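Local coordinates for trehalose synthase regulatory protein (Candida albicans, PDB 5HUS), which probably acts as a regulatory subunit of the trehalose synthase complex, its C-terminal domain built like the HAD-superfamily trehalose phosphatases, at residues A[20-26]-A[243-249]; A[28-32]-A[84-88]; A[59-63]-A[301-305]; A[71-77]-A[92-98]; A[274-280]-A[290-296]. One frame throughout, in Å; residues are numbered along the deposited sequence.

Interaction 1 of 5, residues A[20-26]-A[243-249]; sequences KRLIILA and VAAVLYS
These are two parallel neighbours at the middle of the Rossmann-like HAD sheet, strand 20-26 beside strand 243-249, with axes 4.7 Å apart and N-to-C directions 10° off. Pairing starts with a beta bulge: Lys20 lies opposite Val243 and Arg21 opposite Ala245, because Ala244 (psi -6°) is the extra residue. Lys20 O meets Ala244 N at 2.9 Å and, weakly, Ala245 N at 3.3 Å, while Lys20 NZ runs off to His212 O. From Arg21 on, both strands are regularly extended. Leu22 N donates to Ala245 O (2.9 Å) and Leu22 O receives Leu247 N (2.8 Å); Ile24 N donates to Leu247 O (2.8 Å) and Ile24 O receives Ser249 N (3.0 Å). Side chains alternate: Ile23 CG2 lies 4.1 Å from Leu247 CD2 on the face covered by Trp14, and on the other Ile24 (m, t) sets CG2 3.7 Å from CD2 of Tyr248 (chi1 t). Ala26 N closes on Ser249 O (2.8 Å), probably where catalytic HAD phosphatases carry their first motif aspartate. Ala26 CB sits 3.3 Å from Tyr248 OH, which bonds Asp256. A water lies 2.8 Å from Ser249 OG and donates weakly to Ala26 O (3.4 Å).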
# COMPACT_ATOMS: atom_id res chain seq x y z
N LYS A 20 4.44 -21.52 -1.81
CA LYS A 20 5.01 -20.17 -1.90
C LYS A 20 4.58 -19.27 -0.74
O LYS A 20 3.50 -19.44 -0.17
CB LYS A 20 4.62 -19.52 -3.23
CG LYS A 20 5.16 -20.21 -4.47
CD LYS A 20 4.48 -19.65 -5.71
CE LYS A 20 5.04 -20.22 -7.00
NZ LYS A 20 4.33 -19.66 -8.19
N ARG A 21 5.43 -18.31 -0.41
CA ARG A 21 5.14 -17.33 0.63
C ARG A 21 5.15 -15.93 0.03
O ARG A 21 6.12 -15.54 -0.63
CB ARG A 21 6.17 -17.41 1.76
CG ARG A 21 6.45 -18.83 2.25
CD ARG A 21 7.74 -18.84 3.06
NE ARG A 21 8.24 -20.19 3.32
CZ ARG A 21 9.46 -20.44 3.79
NH1 ARG A 21 10.28 -19.44 4.06
NH2 ARG A 21 9.85 -21.69 4.00
N LEU A 22 4.07 -15.18 0.25
CA LEU A 22 3.93 -13.83 -0.29
C LEU A 22 3.96 -12.83 0.85
O LEU A 22 3.18 -12.94 1.81
CB LEU A 22 2.62 -13.69 -1.08
CG LEU A 22 2.31 -12.27 -1.58
CD1 LEU A 22 3.38 -11.78 -2.54
CD2 LEU A 22 0.93 -12.25 -2.23
N ILE A 23 4.88 -11.87 0.76
CA ILE A 23 5.06 -10.88 1.81
C ILE A 23 4.89 -9.50 1.22
O ILE A 23 5.56 -9.15 0.25
CB ILE A 23 6.44 -11.01 2.48
CG1 ILE A 23 6.55 -12.37 3.18
CG2 ILE A 23 6.66 -9.87 3.46
CD1 ILE A 23 7.92 -12.69 3.73
N ILE A 24 3.97 -8.73 1.78
CA ILE A 24 3.69 -7.38 1.29
C ILE A 24 3.98 -6.39 2.40
O ILE A 24 3.38 -6.46 3.48
CB ILE A 24 2.23 -7.25 0.80
CG1 ILE A 24 2.02 -8.17 -0.41
CG2 ILE A 24 1.90 -5.80 0.44
CD1 ILE A 24 0.59 -8.37 -0.80
N LEU A 25 4.94 -5.50 2.15
CA LEU A 25 5.39 -4.55 3.16
C LEU A 25 5.01 -3.12 2.77
O LEU A 25 5.52 -2.59 1.79
CB LEU A 25 6.90 -4.65 3.35
CG LEU A 25 7.43 -6.06 3.66
CD1 LEU A 25 8.96 -6.05 3.83
CD2 LEU A 25 6.74 -6.60 4.90
N ALA A 26 4.10 -2.53 3.54
CA ALA A 26 3.72 -1.13 3.33
C ALA A 26 4.63 -0.26 4.17
O ALA A 26 4.40 -0.05 5.36
CB ALA A 26 2.25 -0.89 3.70
N VAL A 243 0.38 -20.43 -3.51
CA VAL A 243 0.76 -19.64 -2.34
C VAL A 243 0.08 -20.20 -1.09
O VAL A 243 -1.14 -20.26 -1.02
CB VAL A 243 0.38 -18.14 -2.52
CG1 VAL A 243 0.57 -17.38 -1.21
CG2 VAL A 243 1.23 -17.52 -3.63
N ALA A 244 0.90 -20.61 -0.12
CA ALA A 244 0.40 -21.23 1.10
C ALA A 244 0.49 -20.32 2.31
O ALA A 244 0.02 -20.66 3.40
CB ALA A 244 1.16 -22.53 1.36
N ALA A 245 1.11 -19.15 2.14
CA ALA A 245 1.24 -18.19 3.23
C ALA A 245 1.30 -16.77 2.71
O ALA A 245 2.03 -16.50 1.76
CB ALA A 245 2.48 -18.49 4.07
N VAL A 246 0.53 -15.88 3.32
CA VAL A 246 0.53 -14.45 2.97
C VAL A 246 0.74 -13.61 4.22
O VAL A 246 0.14 -13.87 5.27
CB VAL A 246 -0.78 -14.02 2.28
CG1 VAL A 246 -0.71 -12.55 1.87
CG2 VAL A 246 -1.05 -14.89 1.06
N LEU A 247 1.59 -12.59 4.12
CA LEU A 247 1.85 -11.70 5.23
C LEU A 247 1.75 -10.25 4.76
O LEU A 247 2.23 -9.91 3.68
CB LEU A 247 3.23 -11.97 5.84
CG LEU A 247 3.67 -11.20 7.09
CD1 LEU A 247 4.66 -12.05 7.89
CD2 LEU A 247 4.31 -9.85 6.78
N TYR A 248 1.12 -9.41 5.56
CA TYR A 248 1.08 -7.98 5.28
C TYR A 248 1.54 -7.22 6.49
O TYR A 248 1.10 -7.50 7.61
CB TYR A 248 -0.34 -7.53 4.88
CG TYR A 248 -0.48 -6.03 4.68
CD1 TYR A 248 -0.78 -5.19 5.75
CD2 TYR A 248 -0.28 -5.46 3.43
CE1 TYR A 248 -0.88 -3.82 5.57
CE2 TYR A 248 -0.39 -4.09 3.24
CZ TYR A 248 -0.69 -3.28 4.32
OH TYR A 248 -0.82 -1.92 4.15
N SER A 249 2.46 -6.27 6.29
CA SER A 249 2.90 -5.39 7.37
C SER A 249 2.65 -3.95 6.98
O SER A 249 2.87 -3.56 5.83
CB SER A 249 4.38 -5.60 7.68
OG SER A 249 4.78 -4.74 8.73
O HOH W 1 5.01 -2.04 8.04

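Interaction 2 of 5, residues A[28-32]-A[84-88]; sequences EISSA and IMFKR
Met85 reaches out from the last turn of helix 79-86 and lays its thioether along the backbone and side chain of Ile29. With chi1 at m and chi2 and chi3 at t the side chain is fully extended, so that Met85 SD comes 3.7 Å from Ile29 CG2 and the terminal Met85 CE comes 3.6 Å from Ile29 O. Met85 CE continues along the 28-32 segment, 4.0 Å from Ser30 CA and 3.9 Å from Ser31 OG. Phe86 (phi/psi -116°/17°) follows; its CB sets off sideways, but the ring swings in until Phe86 CZ is 4.0 Å from Ile29 CG2. Ile29 has both chi angles at m, and its CG2 is the closest side-chain atom to both Met85 and Phe86. The contact is small, 183 Å² in all, and consists of van der Waals packing. Ile29 and Ser30 are extended, after which Ser31 (-90°/-1°) turns the chain, and Ser30 OG accepts Ala32 N at 3.0 Å in an ST turn. Pro53 touches Ile29, Met85 and Phe86 alike, and Leu73 backs Ile29 and Phe86 from the main sheet. The arrangement joins the segment that leaves the first strand of the HAD core, here weakly paired with strand 50-51, to the helix of a beta-alpha-beta crossover in the Rossmann-like fold.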
# COMPACT_ATOMS: atom_id res chain seq x y z
N GLU A 28 7.34 3.32 4.43
CA GLU A 28 7.74 4.62 3.92
C GLU A 28 9.20 4.56 3.50
O GLU A 28 10.09 4.43 4.34
CB GLU A 28 7.53 5.70 4.98
CG GLU A 28 6.09 5.88 5.42
CD GLU A 28 5.28 6.72 4.46
OE1 GLU A 28 5.51 7.95 4.41
OE2 GLU A 28 4.42 6.16 3.75
N ILE A 29 9.45 4.61 2.19
CA ILE A 29 10.80 4.51 1.68
C ILE A 29 11.31 5.90 1.33
O ILE A 29 10.61 6.68 0.68
CB ILE A 29 10.86 3.59 0.45
CG1 ILE A 29 10.33 2.20 0.81
CG2 ILE A 29 12.28 3.49 -0.08
CD1 ILE A 29 11.12 1.50 1.89
N SER A 30 12.51 6.23 1.79
CA SER A 30 13.07 7.56 1.55
C SER A 30 14.58 7.47 1.33
O SER A 30 15.26 6.73 2.03
CB SER A 30 12.76 8.49 2.71
OG SER A 30 13.48 9.71 2.60
N SER A 31 15.08 8.24 0.37
CA SER A 31 16.52 8.29 0.13
C SER A 31 17.17 9.41 0.95
O SER A 31 18.38 9.61 0.89
CB SER A 31 16.81 8.49 -1.36
OG SER A 31 16.38 7.38 -2.11
N ALA A 32 16.35 10.13 1.72
CA ALA A 32 16.84 11.20 2.58
C ALA A 32 17.84 10.69 3.61
O ALA A 32 17.77 9.56 4.06
CB ALA A 32 15.68 11.87 3.29
N ILE A 84 13.66 4.74 -9.89
CA ILE A 84 14.97 5.31 -9.54
C ILE A 84 15.51 4.64 -8.27
O ILE A 84 16.68 4.26 -8.21
CB ILE A 84 14.88 6.84 -9.34
CG1 ILE A 84 14.76 7.54 -10.70
CG2 ILE A 84 16.09 7.35 -8.56
CD1 ILE A 84 14.41 9.01 -10.61
N MET A 85 14.65 4.48 -7.27
CA MET A 85 15.07 3.90 -6.00
C MET A 85 15.53 2.47 -6.10
O MET A 85 16.51 2.08 -5.46
CB MET A 85 13.93 3.98 -4.99
CG MET A 85 13.70 5.36 -4.41
SD MET A 85 12.26 5.31 -3.31
CE MET A 85 12.51 6.80 -2.36
N PHE A 86 14.83 1.66 -6.89
CA PHE A 86 15.04 0.21 -6.84
C PHE A 86 15.59 -0.37 -8.14
O PHE A 86 15.54 -1.59 -8.33
CB PHE A 86 13.72 -0.48 -6.46
CG PHE A 86 13.34 -0.26 -5.02
CD1 PHE A 86 13.85 -1.07 -4.02
CD2 PHE A 86 12.49 0.78 -4.67
CE1 PHE A 86 13.51 -0.86 -2.70
CE2 PHE A 86 12.15 1.00 -3.35
CZ PHE A 86 12.66 0.18 -2.36
N LYS A 87 16.14 0.48 -9.00
CA LYS A 87 16.68 0.04 -10.29
C LYS A 87 17.72 -1.06 -10.13
O LYS A 87 17.80 -1.97 -10.95
CB LYS A 87 17.29 1.23 -11.05
CG LYS A 87 18.48 1.90 -10.37
CD LYS A 87 19.08 3.00 -11.27
CE LYS A 87 20.31 3.64 -10.62
NZ LYS A 87 20.87 4.77 -11.43
N ARG A 88 18.50 -0.99 -9.05
CA ARG A 88 19.56 -1.97 -8.81
C ARG A 88 19.06 -3.17 -8.02
O ARG A 88 19.81 -4.10 -7.75
CB ARG A 88 20.73 -1.31 -8.07
CG ARG A 88 21.37 -0.16 -8.84
CD ARG A 88 22.74 0.20 -8.30
NE ARG A 88 23.75 0.13 -9.35
CZ ARG A 88 24.89 -0.55 -9.24
NH1 ARG A 88 25.17 -1.22 -8.13
NH2 ARG A 88 25.75 -0.56 -10.25

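Interaction 3 of 5, residues A[59-63]-A[301-305]; sequences LLSDL and LCILN
The last turn of helix 297-304, close to the C-terminus, packs on the kink between helix 53-59 and helix 61-65, on one side of the HAD core sheet; 424 Å² is buried. Leu301 (rotamer mt) points toward the kink, with Leu301 CD1 3.8 Å from Leu59 CD1 and Leu301 CD2 3.8 Å from Leu60 CD2. Leu301 O lies 3.6 Å from the same Leu60 CD2. Cys302 and Ile303 point away, Ile303 packing on Phe6 and Phe11. Leu304 comes back into the interface: Leu304 CB is 3.9 Å from Leu60 CD2 and 3.9 Å from Leu63 CD2, Leu304 O is 3.4 Å from Leu63 CD1, and the Leu304 side chain also rests on Leu25 of the sheet. Leu60, at the N-cap position of helix 61-65, has no polar side chain to offer the amides that follow. Asn305, the next residue after Leu304, reaches them instead. Asn305 CB lies 3.1 Å from Leu59 O, and chi1 at t swings the amide group to the first turn of helix 61-65. Asn305 ND2 reaches Asp62 OD2 weakly at 3.0 Å, Asn305 OD1 accepts weakly from Asp62 N at 2.8 Å, and Leu63 N makes the well-aligned bond to Asn305 OD1 at 2.9 Å.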
# COMPACT_ATOMS: atom_id res chain seq x y z
N LEU A 59 18.79 -5.50 4.78
CA LEU A 59 18.20 -6.08 5.98
C LEU A 59 17.29 -7.27 5.69
O LEU A 59 16.92 -8.00 6.60
CB LEU A 59 17.42 -5.01 6.75
CG LEU A 59 18.28 -4.00 7.52
CD1 LEU A 59 17.41 -2.99 8.23
CD2 LEU A 59 19.19 -4.72 8.52
N LEU A 60 16.94 -7.47 4.42
CA LEU A 60 16.13 -8.61 4.01
C LEU A 60 16.85 -9.50 2.99
O LEU A 60 16.21 -10.19 2.21
CB LEU A 60 14.80 -8.15 3.40
CG LEU A 60 13.82 -7.38 4.29
CD1 LEU A 60 12.61 -6.92 3.48
CD2 LEU A 60 13.38 -8.25 5.45
N SER A 61 18.18 -9.48 3.01
CA SER A 61 18.95 -10.18 1.98
C SER A 61 18.74 -11.69 2.01
O SER A 61 18.66 -12.33 0.96
CB SER A 61 20.45 -9.85 2.10
OG SER A 61 20.91 -10.06 3.42
N ASP A 62 18.63 -12.26 3.20
CA ASP A 62 18.38 -13.68 3.34
C ASP A 62 16.96 -14.02 2.91
O ASP A 62 16.73 -15.01 2.21
CB ASP A 62 18.64 -14.14 4.77
CG ASP A 62 20.08 -13.90 5.21
OD1 ASP A 62 20.97 -13.92 4.34
OD2 ASP A 62 20.31 -13.68 6.42
N LEU A 63 16.01 -13.20 3.34
CA LEU A 63 14.60 -13.42 3.03
C LEU A 63 14.32 -13.44 1.53
O LEU A 63 13.59 -14.30 1.04
CB LEU A 63 13.73 -12.35 3.69
CG LEU A 63 12.25 -12.41 3.32
CD1 LEU A 63 11.65 -13.74 3.76
CD2 LEU A 63 11.49 -11.24 3.94
N LEU A 301 12.18 -6.02 10.19
CA LEU A 301 12.98 -6.61 9.11
C LEU A 301 13.89 -7.72 9.63
O LEU A 301 14.14 -8.71 8.94
CB LEU A 301 13.79 -5.52 8.40
CG LEU A 301 12.95 -4.43 7.72
CD1 LEU A 301 13.83 -3.43 6.97
CD2 LEU A 301 11.92 -5.05 6.79
N CYS A 302 14.39 -7.57 10.86
CA CYS A 302 15.25 -8.59 11.44
C CYS A 302 14.50 -9.90 11.65
O CYS A 302 15.04 -10.99 11.43
CB CYS A 302 15.85 -8.10 12.76
SG CYS A 302 17.22 -6.94 12.52
N ILE A 303 13.23 -9.80 12.05
CA ILE A 303 12.39 -10.98 12.19
C ILE A 303 12.11 -11.61 10.83
O ILE A 303 12.24 -12.82 10.67
CB ILE A 303 11.06 -10.64 12.89
CG1 ILE A 303 11.32 -10.27 14.36
CG2 ILE A 303 10.10 -11.81 12.81
CD1 ILE A 303 10.12 -9.65 15.06
N LEU A 304 11.74 -10.79 9.85
CA LEU A 304 11.43 -11.30 8.51
C LEU A 304 12.65 -11.91 7.82
O LEU A 304 12.51 -12.72 6.91
CB LEU A 304 10.86 -10.18 7.63
CG LEU A 304 9.54 -9.54 8.05
CD1 LEU A 304 9.18 -8.45 7.04
CD2 LEU A 304 8.43 -10.57 8.16
N ASN A 305 13.84 -11.51 8.24
CA ASN A 305 15.05 -12.01 7.59
C ASN A 305 15.62 -13.22 8.32
O ASN A 305 16.59 -13.83 7.87
CB ASN A 305 16.11 -10.91 7.49
CG ASN A 305 17.23 -11.27 6.54
OD1 ASN A 305 17.01 -11.43 5.35
ND2 ASN A 305 18.44 -11.40 7.08

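Interaction 4 of 5, residues A[71-77]-A[92-98]; sequences VYLLSYL and IGLIAEN
Six backbone hydrogen bonds hold 71-77 to 92-98. Gly93 N donates to Val71 O (2.9 Å), Leu73 N to Gly93 O (2.9 Å), Ile95 N to Leu73 O (2.8 Å) and Ser75 N to Ile95 O (3.0 Å), the alternation of parallel strands. Their axes are 4.5 Å apart at -21°, with Tyr72 opposite Gly93, Leu73 opposite Leu94 and Leu74 opposite Ile95. Beyond the strands Asn98 N donates to Ser75 O (2.8 Å) and Glu97 N to Leu77 O (2.9 Å). Glu97 and Asn98 have positive phi (46° and 61°), and Leu77 N closes an ST turn on Ser75 OG (3.0 Å). In the packing, the Tyr72 ring (chi1 m) lies over Gly93, whose CA is 3.8 Å from the ring centroid in a CH-pi contact; a CB there would clash with Tyr72 CD2. Leu74 CD1 meets Ile95 CG2 at 3.5 Å, and on the opposite face Leu73 CD2 meets Leu94 CD2 at 4.2 Å. Asn98 ND2 lies over the Tyr76 ring, while Asn98 OD1 bonds Gln196; Tyr72 OH bonds His212. Helix 79-86 links the strands as a beta-alpha-beta crossover. Backbone pairing thus carries on past the C-terminal ends of the strands, fixing the loops there, where HAD active sites lie; Ser75 probably matches the motif II hydroxyl residue, and Glu97 is tied to Ala147 and Thr148 of the cap-like insertion.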
# COMPACT_ATOMS: atom_id res chain seq x y z
N VAL A 71 8.67 -10.96 -2.07
CA VAL A 71 8.50 -9.77 -1.25
C VAL A 71 8.13 -8.57 -2.12
O VAL A 71 8.81 -8.28 -3.10
CB VAL A 71 9.79 -9.43 -0.47
CG1 VAL A 71 9.59 -8.21 0.40
CG2 VAL A 71 10.21 -10.63 0.38
N TYR A 72 7.03 -7.91 -1.75
CA TYR A 72 6.56 -6.71 -2.46
C TYR A 72 6.50 -5.50 -1.54
O TYR A 72 6.03 -5.60 -0.41
CB TYR A 72 5.17 -6.94 -3.08
CG TYR A 72 5.23 -7.75 -4.34
CD1 TYR A 72 5.48 -9.12 -4.29
CD2 TYR A 72 5.05 -7.15 -5.58
CE1 TYR A 72 5.56 -9.86 -5.45
CE2 TYR A 72 5.12 -7.89 -6.74
CZ TYR A 72 5.38 -9.24 -6.67
OH TYR A 72 5.44 -9.98 -7.83
N LEU A 73 6.98 -4.37 -2.04
CA LEU A 73 6.81 -3.09 -1.37
C LEU A 73 5.52 -2.41 -1.83
O LEU A 73 5.28 -2.28 -3.03
CB LEU A 73 8.00 -2.18 -1.66
CG LEU A 73 7.83 -0.74 -1.18
CD1 LEU A 73 8.01 -0.65 0.32
CD2 LEU A 73 8.80 0.19 -1.92
N LEU A 74 4.70 -1.98 -0.87
CA LEU A 74 3.51 -1.19 -1.18
C LEU A 74 3.80 0.24 -0.76
O LEU A 74 4.07 0.50 0.41
CB LEU A 74 2.27 -1.74 -0.46
CG LEU A 74 0.98 -0.92 -0.57
CD1 LEU A 74 0.51 -0.79 -2.02
CD2 LEU A 74 -0.12 -1.52 0.30
N SER A 75 3.76 1.14 -1.73
CA SER A 75 4.23 2.52 -1.53
C SER A 75 3.27 3.50 -2.17
O SER A 75 2.66 3.20 -3.20
CB SER A 75 5.63 2.68 -2.13
OG SER A 75 6.04 4.04 -2.13
N TYR A 76 3.16 4.69 -1.58
CA TYR A 76 2.38 5.78 -2.18
C TYR A 76 3.12 6.46 -3.32
O TYR A 76 2.52 7.23 -4.07
CB TYR A 76 2.02 6.84 -1.13
CG TYR A 76 0.88 6.46 -0.23
CD1 TYR A 76 -0.43 6.49 -0.68
CD2 TYR A 76 1.11 6.08 1.09
CE1 TYR A 76 -1.48 6.14 0.15
CE2 TYR A 76 0.07 5.74 1.93
CZ TYR A 76 -1.22 5.77 1.45
OH TYR A 76 -2.26 5.43 2.29
N LEU A 77 4.42 6.19 -3.45
CA LEU A 77 5.25 6.90 -4.41
C LEU A 77 4.92 6.55 -5.86
O LEU A 77 4.43 5.46 -6.16
CB LEU A 77 6.73 6.63 -4.13
CG LEU A 77 7.24 7.07 -2.76
CD1 LEU A 77 8.70 6.69 -2.61
CD2 LEU A 77 7.06 8.57 -2.55
N ILE A 92 12.97 -7.13 -5.48
CA ILE A 92 11.82 -6.59 -4.75
C ILE A 92 10.68 -6.22 -5.70
O ILE A 92 10.85 -5.41 -6.61
CB ILE A 92 12.22 -5.33 -3.93
CG1 ILE A 92 13.35 -5.66 -2.95
CG2 ILE A 92 11.02 -4.75 -3.20
CD1 ILE A 92 13.49 -4.65 -1.85
N GLY A 93 9.51 -6.81 -5.49
CA GLY A 93 8.34 -6.41 -6.25
C GLY A 93 7.88 -5.03 -5.81
O GLY A 93 8.08 -4.63 -4.66
N LEU A 94 7.28 -4.28 -6.74
CA LEU A 94 6.86 -2.93 -6.44
C LEU A 94 5.38 -2.71 -6.71
O LEU A 94 4.85 -3.12 -7.75
CB LEU A 94 7.68 -1.92 -7.26
CG LEU A 94 9.20 -2.00 -7.08
CD1 LEU A 94 9.92 -1.16 -8.14
CD2 LEU A 94 9.61 -1.57 -5.68
N ILE A 95 4.72 -2.03 -5.77
CA ILE A 95 3.35 -1.58 -5.98
C ILE A 95 3.35 -0.07 -5.75
O ILE A 95 3.64 0.39 -4.65
CB ILE A 95 2.36 -2.29 -5.03
CG1 ILE A 95 2.48 -3.80 -5.17
CG2 ILE A 95 0.94 -1.87 -5.36
CD1 ILE A 95 1.75 -4.57 -4.07
N ALA A 96 3.05 0.69 -6.80
CA ALA A 96 3.17 2.15 -6.77
C ALA A 96 1.82 2.84 -6.62
O ALA A 96 0.79 2.29 -7.01
CB ALA A 96 3.87 2.66 -8.03
N GLU A 97 1.86 4.06 -6.08
CA GLU A 97 0.66 4.87 -5.82
C GLU A 97 -0.43 4.04 -5.16
O GLU A 97 -1.60 4.06 -5.57
CB GLU A 97 0.16 5.53 -7.11
CG GLU A 97 1.19 6.48 -7.71
CD GLU A 97 0.59 7.48 -8.69
OE1 GLU A 97 -0.54 7.98 -8.45
OE2 GLU A 97 1.26 7.77 -9.70
N ASN A 98 -0.01 3.30 -4.14
CA ASN A 98 -0.90 2.54 -3.27
C ASN A 98 -1.70 1.47 -3.99
O ASN A 98 -2.72 1.02 -3.49
CB ASN A 98 -1.85 3.49 -2.53
CG ASN A 98 -2.43 2.88 -1.28
OD1 ASN A 98 -3.59 3.11 -0.94
ND2 ASN A 98 -1.62 2.08 -0.59

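Interaction 5 of 5, residues A[274-280]-A[290-296]; sequences LTVTLIS and ATYGVRG
Strand 292-294 extends the parallel Rossmann-like sheet beyond strand 274-278; the axes approach to 4.4 Å at -35°, and just nine residues connect the two segments, without a helix. Ile279, Tyr292 and Arg295 give up the most area. Tyr292 (chi1 m) pairs with Val276: its N donates to Thr275 O at 3.0 Å, its O accepts Thr277 N at 2.9 Å, its CB lies 3.9 Å from Val276 CB, and its ring reaches Leu274, CD2 to CG 3.8 Å. Next to it Thr291 N donates to Thr275 OG1 (3.1 Å), which also bonds Asn264, and a water bridges Thr275 N (3.2 Å) and Thr291 OG1 (2.6 Å). Further along, Thr277 O takes Val294 N at 2.8 Å, and Val276 CG2 touches Val294 CG2 at 3.6 Å. Thr277 faces Gly293; a CB on that glycine would be tight against Ile279 CD1. The Ile279 side chain, chi1 p and chi2 t, passes by this backbone and on to Arg295, with CD1 above one face of the guanidinium. Arg295 NH2 forms a salt bridge with Glu284, while Arg295 CG packs 3.8 Å from Ile279 CG1. The short 2.6 Å bond from Ile279 N to Val294 O finishes the pairing.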
# COMPACT_ATOMS: atom_id res chain seq x y z
N LEU A 274 -0.84 -13.66 8.13
CA LEU A 274 -0.33 -12.92 9.28
C LEU A 274 -0.37 -11.44 8.96
O LEU A 274 0.05 -11.02 7.89
CB LEU A 274 1.10 -13.37 9.63
CG LEU A 274 1.78 -12.84 10.90
CD1 LEU A 274 2.88 -13.80 11.33
CD2 LEU A 274 2.36 -11.44 10.72
N THR A 275 -0.90 -10.66 9.89
CA THR A 275 -0.88 -9.22 9.77
C THR A 275 -0.13 -8.64 10.95
O THR A 275 -0.32 -9.07 12.09
CB THR A 275 -2.30 -8.63 9.71
OG1 THR A 275 -3.08 -9.16 10.79
CG2 THR A 275 -2.97 -9.00 8.39
N VAL A 276 0.74 -7.67 10.68
CA VAL A 276 1.53 -7.04 11.74
C VAL A 276 1.64 -5.54 11.49
O VAL A 276 1.84 -5.11 10.35
CB VAL A 276 2.93 -7.68 11.85
CG1 VAL A 276 3.63 -7.71 10.50
CG2 VAL A 276 3.78 -6.94 12.87
N THR A 277 1.47 -4.75 12.54
CA THR A 277 1.56 -3.31 12.40
C THR A 277 2.73 -2.75 13.19
O THR A 277 3.10 -3.28 14.24
CB THR A 277 0.27 -2.60 12.87
OG1 THR A 277 0.40 -1.19 12.63
CG2 THR A 277 0.01 -2.83 14.35
N LEU A 278 3.33 -1.70 12.64
CA LEU A 278 4.30 -0.89 13.37
C LEU A 278 3.58 -0.07 14.42
O LEU A 278 2.58 0.58 14.13
CB LEU A 278 5.07 0.01 12.40
CG LEU A 278 6.08 -0.70 11.51
CD1 LEU A 278 6.45 0.17 10.32
CD2 LEU A 278 7.32 -1.04 12.32
N ILE A 279 4.07 -0.13 15.65
CA ILE A 279 3.48 0.62 16.75
C ILE A 279 4.54 1.49 17.42
O ILE A 279 5.74 1.24 17.26
CB ILE A 279 2.83 -0.30 17.80
CG1 ILE A 279 3.89 -1.19 18.46
CG2 ILE A 279 1.75 -1.15 17.17
CD1 ILE A 279 3.32 -2.19 19.43
N SER A 280 4.10 2.50 18.16
CA SER A 280 5.04 3.43 18.77
C SER A 280 4.53 3.98 20.09
O SER A 280 3.47 3.60 20.58
CB SER A 280 5.32 4.59 17.81
OG SER A 280 4.19 5.44 17.70
N ALA A 290 -4.83 -5.56 12.86
CA ALA A 290 -3.58 -6.32 12.79
C ALA A 290 -3.48 -7.25 13.99
O ALA A 290 -3.84 -6.88 15.11
CB ALA A 290 -2.37 -5.39 12.73
N THR A 291 -3.01 -8.47 13.77
CA THR A 291 -2.86 -9.43 14.86
C THR A 291 -1.65 -9.10 15.73
O THR A 291 -1.73 -9.17 16.96
CB THR A 291 -2.71 -10.87 14.33
OG1 THR A 291 -3.79 -11.16 13.44
CG2 THR A 291 -2.71 -11.87 15.49
N TYR A 292 -0.55 -8.74 15.09
CA TYR A 292 0.72 -8.53 15.78
C TYR A 292 1.19 -7.08 15.71
O TYR A 292 0.78 -6.33 14.83
CB TYR A 292 1.81 -9.43 15.18
CG TYR A 292 1.57 -10.91 15.35
CD1 TYR A 292 2.11 -11.59 16.44
CD2 TYR A 292 0.84 -11.63 14.42
CE1 TYR A 292 1.91 -12.96 16.60
CE2 TYR A 292 0.63 -12.99 14.57
CZ TYR A 292 1.17 -13.65 15.66
OH TYR A 292 0.96 -15.00 15.81
N GLY A 293 2.07 -6.70 16.63
CA GLY A 293 2.69 -5.38 16.59
C GLY A 293 4.21 -5.43 16.74
O GLY A 293 4.74 -6.28 17.45
N VAL A 294 4.90 -4.52 16.05
CA VAL A 294 6.34 -4.31 16.22
C VAL A 294 6.62 -2.85 16.50
O VAL A 294 5.94 -1.97 15.96
CB VAL A 294 7.17 -4.72 14.98
CG1 VAL A 294 7.73 -6.13 15.14
CG2 VAL A 294 6.36 -4.56 13.70
N ARG A 295 7.63 -2.56 17.30
CA ARG A 295 7.87 -1.19 17.72
C ARG A 295 8.86 -0.43 16.85
O ARG A 295 9.03 0.78 17.01
CB ARG A 295 8.33 -1.16 19.18
CG ARG A 295 7.27 -1.72 20.11
CD ARG A 295 7.42 -1.26 21.54
NE ARG A 295 6.16 -1.43 22.26
CZ ARG A 295 5.32 -0.44 22.55
NH1 ARG A 295 5.62 0.81 22.20
NH2 ARG A 295 4.19 -0.69 23.20
N GLY A 296 9.49 -1.12 15.91
CA GLY A 296 10.42 -0.47 14.99
C GLY A 296 10.60 -1.21 13.68
O GLY A 296 10.34 -2.41 13.60
O HOH W 2 -2.61 -12.62 11.70

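In the fold
Interactions 1, 4 and 5 are stages of one sheet: strands 292-294, 272-278, 243-250, 20-26, 69-74 and 93-96 lie side by side, and interaction 1, in the middle, bonds to both others (centres 13 and 14 Å away), while 4 and 5 do not touch. Interaction 3 packs on the face carrying Ile23, Leu25 and Leu247, with its centre 13 Å from that of interaction 1; interaction 2 borders interaction 4 through Leu73 and Leu77, with centres 11 Å apart. Along the chain, strand 243-250 pairs with strand 20-26 after 69-74, 93-96 and the antiparallel sheet within 141-197, so both ends of the sequence build one HAD-like domain, with the C-terminal helix packed back onto early residues.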